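Local coordinates for protein cellobiose 2-epimerase (Caldibacillus thermoamylovorans, PDB 5ZHB) that probably catalyses the reversible 2-epimerisation of the reducing-end sugar of cellobiose, converting its glucose unit to mannose, within an (alpha/alpha)6-barrel fold, at residues 17-20 with 21-25. Numbering follows the deposited sequence.
Sequences LPFW and AKLKD
Ala21 N bonds to Leu17 O, an i to i-4 bond of helix 2-21, at 2.9 Å and nearly straight (162°), and Lys22 N repeats the spacing to Pro18 O at 3.1 Å. The chain then tightens. Lys22 N adds a weak bond to Phe19 O, and Leu23 N steps back three residues to Trp20 O (3.0 Å), overlapping a type I beta turn from Ala21 to Lys24 that Lys24 N closes on Ala21 O. This is a helix C-terminus unwinding through shorter-spaced bonds, and the turn brings Leu23 obliquely against the aromatic pair. Its CD1 lies 3.8 Å from Trp20 CZ3 and 4.0 Å from Phe19 CE1. Phe19 CG is anti to the backbone N (chi1 165°), and its ring turns an edge toward the indole, with Phe19 CD1 3.5 Å above the indole plane of Trp20, offset toward its rim. An alanine in place of Leu23 would probably leave both rings without their shared methyl contact. Trp20 NE1 is bonded to Glu351, while the Trp20 side chain touches Phe59 of helix 49-66; within the turn, Leu23 is joined by backbone hydrogen bonding to Tyr32, and Lys24 rests on helix 69-86.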
loop_
_atom_site.group_PDB
_atom_site.type_symbol
_atom_site.label_atom_id
_atom_site.label_comp_id
_atom_site.label_asym_id
_atom_site.label_seq_id
_atom_site.Cartn_x
_atom_site.Cartn_y
_atom_site.Cartn_z
ATOM N N LEU A 17 -10.751 -6.763 -11.247
ATOM C CA LEU A 17 -11.083 -7.883 -10.388
ATOM C C LEU A 17 -11.238 -9.205 -11.158
ATOM O O LEU A 17 -10.760 -10.221 -10.676
ATOM C CB LEU A 17 -12.300 -7.537 -9.549
ATOM C CG LEU A 17 -12.112 -6.327 -8.631
ATOM C CD1 LEU A 17 -13.380 -5.981 -7.910
ATOM C CD2 LEU A 17 -10.995 -6.581 -7.636
ATOM N N PRO A 18 -11.869 -9.279 -12.344
ATOM C CA PRO A 18 -11.832 -10.521 -13.141
ATOM C C PRO A 18 -10.430 -11.026 -13.473
ATOM O O PRO A 18 -10.194 -12.230 -13.505
ATOM C CB PRO A 18 -12.643 -10.185 -14.421
ATOM C CG PRO A 18 -13.535 -9.041 -14.001
ATOM C CD PRO A 18 -12.743 -8.251 -12.938
ATOM N N PHE A 19 -9.466 -10.123 -13.730
ATOM C CA PHE A 19 -8.114 -10.569 -14.031
ATOM C C PHE A 19 -7.518 -11.331 -12.838
ATOM O O PHE A 19 -6.980 -12.428 -12.998
ATOM C CB PHE A 19 -7.225 -9.378 -14.398
ATOM C CG PHE A 19 -5.733 -9.687 -14.371
ATOM C CD1 PHE A 19 -4.987 -9.539 -13.205
ATOM C CD2 PHE A 19 -5.081 -10.083 -15.529
ATOM C CE1 PHE A 19 -3.634 -9.816 -13.202
ATOM C CE2 PHE A 19 -3.739 -10.358 -15.530
ATOM C CZ PHE A 19 -2.996 -10.184 -14.379
ATOM N N TRP A 20 -7.653 -10.753 -11.633
ATOM C CA TRP A 20 -7.162 -11.353 -10.403
ATOM C C TRP A 20 -7.899 -12.647 -10.060
ATOM O O TRP A 20 -7.279 -13.597 -9.602
ATOM C CB TRP A 20 -7.217 -10.297 -9.285
ATOM C CG TRP A 20 -6.174 -9.246 -9.533
ATOM C CD1 TRP A 20 -6.292 -8.031 -10.135
ATOM C CD2 TRP A 20 -4.769 -9.456 -9.330
ATOM N NE1 TRP A 20 -5.066 -7.447 -10.277
ATOM C CE2 TRP A 20 -4.111 -8.304 -9.799
ATOM C CE3 TRP A 20 -4.026 -10.494 -8.764
ATOM C CZ2 TRP A 20 -2.730 -8.171 -9.707
ATOM C CZ3 TRP A 20 -2.659 -10.372 -8.690
ATOM C CH2 TRP A 20 -2.022 -9.237 -9.183
ATOM N N ALA A 21 -9.217 -12.708 -10.310
ATOM C CA ALA A 21 -9.977 -13.943 -10.123
ATOM C C ALA A 21 -9.472 -15.086 -11.008
ATOM O O ALA A 21 -9.496 -16.231 -10.565
ATOM C CB ALA A 21 -11.449 -13.695 -10.361
ATOM N N LYS A 22 -8.964 -14.785 -12.217
ATOM C CA LYS A 22 -8.414 -15.793 -13.104
ATOM C C LYS A 22 -7.083 -16.346 -12.572
ATOM O O LYS A 22 -6.524 -17.274 -13.161
ATOM C CB LYS A 22 -8.248 -15.237 -14.529
ATOM C CG LYS A 22 -9.523 -15.109 -15.374
ATOM C CD LYS A 22 -9.366 -14.480 -16.765
ATOM C CE LYS A 22 -9.518 -12.965 -16.793
ATOM N NZ LYS A 22 -8.598 -12.213 -17.670
ATOM N N LEU A 23 -6.526 -15.767 -11.497
ATOM C CA LEU A 23 -5.291 -16.299 -10.925
ATOM C C LEU A 23 -5.569 -17.176 -9.698
ATOM O O LEU A 23 -4.632 -17.541 -8.972
ATOM C CB LEU A 23 -4.351 -15.138 -10.568
ATOM C CG LEU A 23 -3.917 -14.218 -11.713
ATOM C CD1 LEU A 23 -2.904 -13.203 -11.173
ATOM C CD2 LEU A 23 -3.338 -14.984 -12.938
ATOM N N LYS A 24 -6.849 -17.430 -9.383
ATOM C CA LYS A 24 -7.206 -18.239 -8.223
ATOM C C LYS A 24 -6.607 -19.634 -8.407
ATOM O O LYS A 24 -6.759 -20.230 -9.473
ATOM C CB LYS A 24 -8.730 -18.312 -8.045
ATOM C CG LYS A 24 -9.208 -18.954 -6.778
ATOM C CD LYS A 24 -10.637 -18.582 -6.445
ATOM C CE LYS A 24 -11.223 -19.391 -5.351
ATOM N NZ LYS A 24 -11.512 -20.759 -5.794
ATOM N N ASP A 25 -5.868 -20.084 -7.388
ATOM C CA ASP A 25 -5.125 -21.327 -7.421
ATOM C C ASP A 25 -5.831 -22.303 -6.482
ATOM O O ASP A 25 -5.601 -22.281 -5.265
ATOM C CB ASP A 25 -3.666 -21.119 -7.046
ATOM C CG ASP A 25 -2.816 -22.386 -7.114
ATOM O OD1 ASP A 25 -3.417 -23.478 -7.316
ATOM O OD2 ASP A 25 -1.577 -22.269 -7.026
#